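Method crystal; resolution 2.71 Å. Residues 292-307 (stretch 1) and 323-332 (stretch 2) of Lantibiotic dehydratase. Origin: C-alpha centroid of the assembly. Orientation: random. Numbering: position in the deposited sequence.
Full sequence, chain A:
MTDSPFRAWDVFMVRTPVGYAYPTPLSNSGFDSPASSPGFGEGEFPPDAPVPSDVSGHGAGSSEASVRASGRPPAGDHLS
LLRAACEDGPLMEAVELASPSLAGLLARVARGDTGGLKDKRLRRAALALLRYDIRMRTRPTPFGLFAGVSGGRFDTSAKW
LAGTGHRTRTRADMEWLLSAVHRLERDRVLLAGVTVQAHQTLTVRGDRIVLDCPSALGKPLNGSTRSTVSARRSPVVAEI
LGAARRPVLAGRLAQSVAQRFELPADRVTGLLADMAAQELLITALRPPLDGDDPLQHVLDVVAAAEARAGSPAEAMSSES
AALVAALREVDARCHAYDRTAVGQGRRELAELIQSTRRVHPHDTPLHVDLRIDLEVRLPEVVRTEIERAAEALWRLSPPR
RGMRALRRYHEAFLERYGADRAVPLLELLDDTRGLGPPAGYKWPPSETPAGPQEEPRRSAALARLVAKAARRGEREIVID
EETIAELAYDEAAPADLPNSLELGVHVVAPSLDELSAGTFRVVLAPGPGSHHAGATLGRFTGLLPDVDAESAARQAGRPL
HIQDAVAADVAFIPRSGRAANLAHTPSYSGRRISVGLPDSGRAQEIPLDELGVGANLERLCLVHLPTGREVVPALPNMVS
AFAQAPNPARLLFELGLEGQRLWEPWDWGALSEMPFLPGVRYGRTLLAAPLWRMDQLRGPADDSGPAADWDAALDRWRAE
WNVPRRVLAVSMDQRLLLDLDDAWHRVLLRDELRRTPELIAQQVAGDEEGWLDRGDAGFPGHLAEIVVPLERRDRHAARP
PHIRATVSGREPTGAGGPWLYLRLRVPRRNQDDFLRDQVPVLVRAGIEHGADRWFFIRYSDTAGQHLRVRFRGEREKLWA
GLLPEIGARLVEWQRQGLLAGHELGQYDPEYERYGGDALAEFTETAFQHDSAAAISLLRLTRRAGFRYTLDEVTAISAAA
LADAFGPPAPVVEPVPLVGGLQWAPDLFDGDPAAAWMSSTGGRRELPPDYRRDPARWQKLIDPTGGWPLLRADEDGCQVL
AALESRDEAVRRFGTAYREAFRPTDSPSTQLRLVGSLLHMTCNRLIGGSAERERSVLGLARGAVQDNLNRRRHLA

Stretch 1 (292-307) DDPLQHVLDVVAAAEA
Stretch 2 323-332: LVAALREVDA

Two helices of the lantibiotic dehydratase chain pack against each other in an oblique, broadly antiparallel pair. Stretch 1 is helical from Pro-294 to Glu-306, with phi/psi values near -60/-45 and regular i to i+4 backbone hydrogen bonds; Ala-307, at -79/32, is the first residue to leave that conformation. Stretch 2 is helical throughout, with phi/psi near -63/-40 and Leu-327 at -86/-39, and belongs to a longer helix. The N-to-C directions differ by 140° (signed crossing angle -140°), and the axes approach to 10.2 Å. The register is set by Leu-295 opposite Asp-331, with CA atoms 7.0 Å apart, and Leu-299 opposite Arg-328, with CA atoms 7.4 Å apart. The contact buries 474 Å², both sides summed, and no hydrogen bond crosses it.

Leu-323 (chi1 t, chi2 p) lies out of reach, so contact along stretch 2 begins with Val-324. Its CB points sideways, and in the t rotamer Val-324 CG1 lies 4.2 Å from Val-302 CG2 (Val-302 chi1 m, -44°), a simple apolar contact near the C-terminal part of helix 1. Ala-325 points away and Ala-326 is out of reach, leaving the next turn to Leu-327.

Leu-327 (m, t) points toward stretch 1 and meets two leucines one turn apart. Leu-327 CD2 is 4.0 Å from Leu-295 CD1 (Leu-295 t, p), while Leu-327 CB is 4.1 Å from Leu-299 CD1 (Leu-299 chi1 m, chi2 12°, between wells). All three side chains are buried.

Arg-328 starts sideways, but its extended side chain (m, t, t, chi4 172°) brings the guanidinium to helix 1. The aliphatic part packs on Leu-299, with Arg-328 CG 3.9 Å from Leu-299 CG. At the far end, Arg-328 NH2 lies 2.9 Å from Glu-306 OE2 (Glu-306 m, t, chi3 0°), forming a salt bridge that joins opposite charges close to the C-terminus of helix 1. Glu-306 OE2 approaches the edge of the guanidinium, near its plane, as does Val-302 CG2, 4.2 Å from Arg-328 NH2.

Glu-329 points away. Val-330 (t) contributes from the side, with Val-330 CG1 4.0 Å from Leu-295 CD2. That same leucine methyl reaches the backbone of helix 2, with Leu-295 CD2 3.6 Å from Asp-331 N.

Asp-331 (t, chi2 59°) points toward stretch 1 and meets residues near the N-terminal end of helix 1, where its surroundings are mixed. Asp-331 CB is 3.8 Å from Leu-295 CD2, and Asp-331 CG is 4.1 Å from Leu-299 CD2. Its carboxylate gains no hydrogen bond from stretch 1: Asp-331 OD1 is 3.9 Å from Asp-293 OD2, a proximity of like charges, and Asp-331 OD2 is 3.5 Å from Gln-296 OE1, a pair of acceptors. Asp-293 (t) caps helix 1 through weak bonds, Asp-293 OD1 accepting from Leu-295 N at 3.4 Å and Asp-293 OD2 from Gln-296 N at 3.3 Å. Gln-296 (t, p, chi3 55°) directs NE2 to Asp-300 OD1, a 3.0 Å hydrogen bond within its own helix. Ala-332 points away, closing the stretch.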

# COMPACT_ATOMS: atom_id res chain seq x y z
N ASP A 292 27.60 -29.64 20.13
CA ASP A 292 28.67 -29.84 21.12
C ASP A 292 28.91 -28.58 21.94
O ASP A 292 28.44 -27.50 21.59
CB ASP A 292 29.97 -30.27 20.42
CG ASP A 292 31.06 -30.74 21.42
OD1 ASP A 292 30.71 -31.17 22.56
OD2 ASP A 292 32.27 -30.71 21.04
N ASP A 293 29.64 -28.73 23.04
CA ASP A 293 30.16 -27.61 23.80
C ASP A 293 31.15 -26.89 22.88
O ASP A 293 32.04 -27.53 22.31
CB ASP A 293 30.84 -28.14 25.07
CG ASP A 293 31.58 -27.06 25.87
OD1 ASP A 293 31.18 -25.87 25.87
OD2 ASP A 293 32.58 -27.43 26.53
N PRO A 294 30.95 -25.58 22.70
CA PRO A 294 31.84 -24.74 21.90
C PRO A 294 33.26 -24.73 22.45
O PRO A 294 34.20 -24.87 21.65
CB PRO A 294 31.20 -23.34 21.99
CG PRO A 294 30.30 -23.40 23.18
CD PRO A 294 29.79 -24.82 23.19
N LEU A 295 33.44 -24.55 23.76
CA LEU A 295 34.78 -24.48 24.34
C LEU A 295 35.58 -25.76 24.05
O LEU A 295 36.74 -25.70 23.61
CB LEU A 295 34.72 -24.22 25.84
CG LEU A 295 36.05 -24.00 26.57
CD1 LEU A 295 36.83 -22.84 25.96
CD2 LEU A 295 35.79 -23.70 28.02
N GLN A 296 34.93 -26.90 24.26
CA GLN A 296 35.54 -28.19 24.02
C GLN A 296 35.91 -28.35 22.55
O GLN A 296 36.94 -28.95 22.22
CB GLN A 296 34.63 -29.32 24.49
CG GLN A 296 35.30 -30.68 24.51
CD GLN A 296 36.51 -30.72 25.45
OE1 GLN A 296 36.41 -30.40 26.65
NE2 GLN A 296 37.66 -31.12 24.91
N HIS A 297 35.06 -27.81 21.68
CA HIS A 297 35.35 -27.84 20.25
C HIS A 297 36.67 -27.15 19.92
O HIS A 297 37.46 -27.71 19.15
CB HIS A 297 34.24 -27.20 19.39
CG HIS A 297 34.66 -26.99 17.98
ND1 HIS A 297 34.77 -28.02 17.07
CD2 HIS A 297 35.08 -25.88 17.33
CE1 HIS A 297 35.21 -27.55 15.92
NE2 HIS A 297 35.41 -26.26 16.05
N VAL A 298 36.90 -25.95 20.46
CA VAL A 298 38.18 -25.28 20.24
C VAL A 298 39.37 -26.13 20.74
O VAL A 298 40.34 -26.34 20.01
CB VAL A 298 38.27 -23.90 20.92
CG1 VAL A 298 39.65 -23.30 20.68
CG2 VAL A 298 37.15 -22.97 20.41
N LEU A 299 39.27 -26.63 21.98
CA LEU A 299 40.29 -27.53 22.52
C LEU A 299 40.53 -28.78 21.68
O LEU A 299 41.68 -29.14 21.41
CB LEU A 299 40.06 -27.89 24.00
CG LEU A 299 40.11 -26.91 25.18
CD1 LEU A 299 40.14 -25.43 24.80
CD2 LEU A 299 38.96 -27.21 26.13
N ASP A 300 39.46 -29.48 21.28
CA ASP A 300 39.62 -30.69 20.46
C ASP A 300 40.38 -30.39 19.15
O ASP A 300 41.22 -31.18 18.71
CB ASP A 300 38.28 -31.35 20.16
CG ASP A 300 37.61 -31.93 21.39
OD1 ASP A 300 38.34 -32.36 22.31
OD2 ASP A 300 36.37 -31.94 21.46
N VAL A 301 40.09 -29.23 18.57
CA VAL A 301 40.74 -28.79 17.34
C VAL A 301 42.23 -28.46 17.51
O VAL A 301 43.05 -28.95 16.73
CB VAL A 301 39.98 -27.61 16.68
CG1 VAL A 301 40.86 -26.90 15.68
CG2 VAL A 301 38.70 -28.12 16.00
N VAL A 302 42.59 -27.65 18.52
CA VAL A 302 44.02 -27.36 18.79
C VAL A 302 44.78 -28.62 19.18
O VAL A 302 45.97 -28.76 18.89
CB VAL A 302 44.28 -26.23 19.81
CG1 VAL A 302 43.37 -25.06 19.56
CG2 VAL A 302 44.13 -26.74 21.22
N ALA A 303 44.09 -29.54 19.85
CA ALA A 303 44.66 -30.84 20.18
C ALA A 303 44.90 -31.66 18.92
O ALA A 303 45.87 -32.43 18.87
CB ALA A 303 43.73 -31.60 21.13
N ALA A 304 44.04 -31.51 17.91
CA ALA A 304 44.25 -32.20 16.64
C ALA A 304 45.48 -31.63 15.96
O ALA A 304 46.20 -32.33 15.24
CB ALA A 304 43.03 -32.08 15.73
N ALA A 305 45.72 -30.34 16.20
CA ALA A 305 46.85 -29.67 15.57
C ALA A 305 48.16 -29.99 16.29
O ALA A 305 49.19 -30.23 15.64
CB ALA A 305 46.61 -28.16 15.53
N GLU A 306 48.12 -29.98 17.62
CA GLU A 306 49.29 -30.31 18.41
C GLU A 306 49.80 -31.68 18.02
O GLU A 306 50.96 -31.82 17.60
CB GLU A 306 48.95 -30.31 19.90
CG GLU A 306 48.75 -28.93 20.48
CD GLU A 306 48.16 -28.98 21.88
OE1 GLU A 306 47.93 -30.11 22.37
OE2 GLU A 306 47.92 -27.90 22.48
N ALA A 307 48.91 -32.66 18.11
CA ALA A 307 49.26 -34.05 17.84
C ALA A 307 49.34 -34.39 16.36
O ALA A 307 49.00 -35.51 15.96
CB ALA A 307 48.28 -34.98 18.54
N LEU A 323 47.38 -18.98 26.05
CA LEU A 323 45.94 -18.77 25.86
C LEU A 323 45.21 -20.10 25.90
O LEU A 323 44.11 -20.18 26.45
CB LEU A 323 45.66 -18.12 24.50
CG LEU A 323 44.21 -17.80 24.15
CD1 LEU A 323 43.48 -17.15 25.32
CD2 LEU A 323 44.12 -16.92 22.92
N VAL A 324 45.81 -21.12 25.30
CA VAL A 324 45.20 -22.44 25.28
C VAL A 324 45.02 -22.97 26.69
O VAL A 324 43.94 -23.40 27.06
CB VAL A 324 46.01 -23.44 24.41
CG1 VAL A 324 45.62 -24.88 24.71
CG2 VAL A 324 45.77 -23.14 22.93
N ALA A 325 46.07 -22.89 27.49
CA ALA A 325 45.99 -23.36 28.87
C ALA A 325 44.95 -22.56 29.66
O ALA A 325 44.13 -23.15 30.35
CB ALA A 325 47.37 -23.32 29.54
N ALA A 326 44.97 -21.24 29.52
CA ALA A 326 43.96 -20.37 30.13
C ALA A 326 42.50 -20.72 29.77
O ALA A 326 41.56 -20.43 30.52
CB ALA A 326 44.26 -18.92 29.78
N LEU A 327 42.31 -21.37 28.62
CA LEU A 327 40.98 -21.78 28.20
C LEU A 327 40.62 -23.14 28.79
O LEU A 327 39.48 -23.35 29.23
CB LEU A 327 40.87 -21.83 26.67
CG LEU A 327 40.76 -20.50 25.92
CD1 LEU A 327 40.90 -20.71 24.42
CD2 LEU A 327 39.45 -19.79 26.23
N ARG A 328 41.58 -24.05 28.84
CA ARG A 328 41.37 -25.36 29.46
C ARG A 328 41.08 -25.24 30.96
O ARG A 328 40.49 -26.13 31.56
CB ARG A 328 42.60 -26.25 29.27
CG ARG A 328 42.99 -26.47 27.84
CD ARG A 328 44.11 -27.49 27.71
NE ARG A 328 44.60 -27.54 26.34
CZ ARG A 328 45.67 -28.22 25.95
NH1 ARG A 328 46.37 -28.92 26.83
NH2 ARG A 328 46.03 -28.19 24.68
N GLU A 329 41.53 -24.13 31.55
CA GLU A 329 41.30 -23.90 32.97
C GLU A 329 39.83 -23.57 33.16
O GLU A 329 39.18 -24.06 34.09
CB GLU A 329 42.15 -22.73 33.49
CG GLU A 329 42.28 -22.73 35.02
CD GLU A 329 43.14 -21.59 35.58
OE1 GLU A 329 44.20 -21.27 35.00
OE2 GLU A 329 42.72 -20.99 36.60
N VAL A 330 39.31 -22.76 32.24
CA VAL A 330 37.91 -22.35 32.29
C VAL A 330 37.03 -23.56 32.06
O VAL A 330 36.00 -23.72 32.72
CB VAL A 330 37.62 -21.29 31.24
CG1 VAL A 330 36.11 -21.13 31.05
CG2 VAL A 330 38.29 -19.96 31.62
N ASP A 331 37.46 -24.42 31.15
CA ASP A 331 36.76 -25.67 30.94
C ASP A 331 36.70 -26.44 32.26
O ASP A 331 35.63 -26.85 32.71
CB ASP A 331 37.47 -26.50 29.88
CG ASP A 331 36.69 -27.73 29.49
OD1 ASP A 331 35.53 -27.57 29.03
OD2 ASP A 331 37.22 -28.85 29.66
N ALA A 332 37.86 -26.60 32.89
CA ALA A 332 37.96 -27.37 34.13
C ALA A 332 37.08 -26.79 35.25
O ALA A 332 36.40 -27.52 35.95
CB ALA A 332 39.41 -27.45 34.58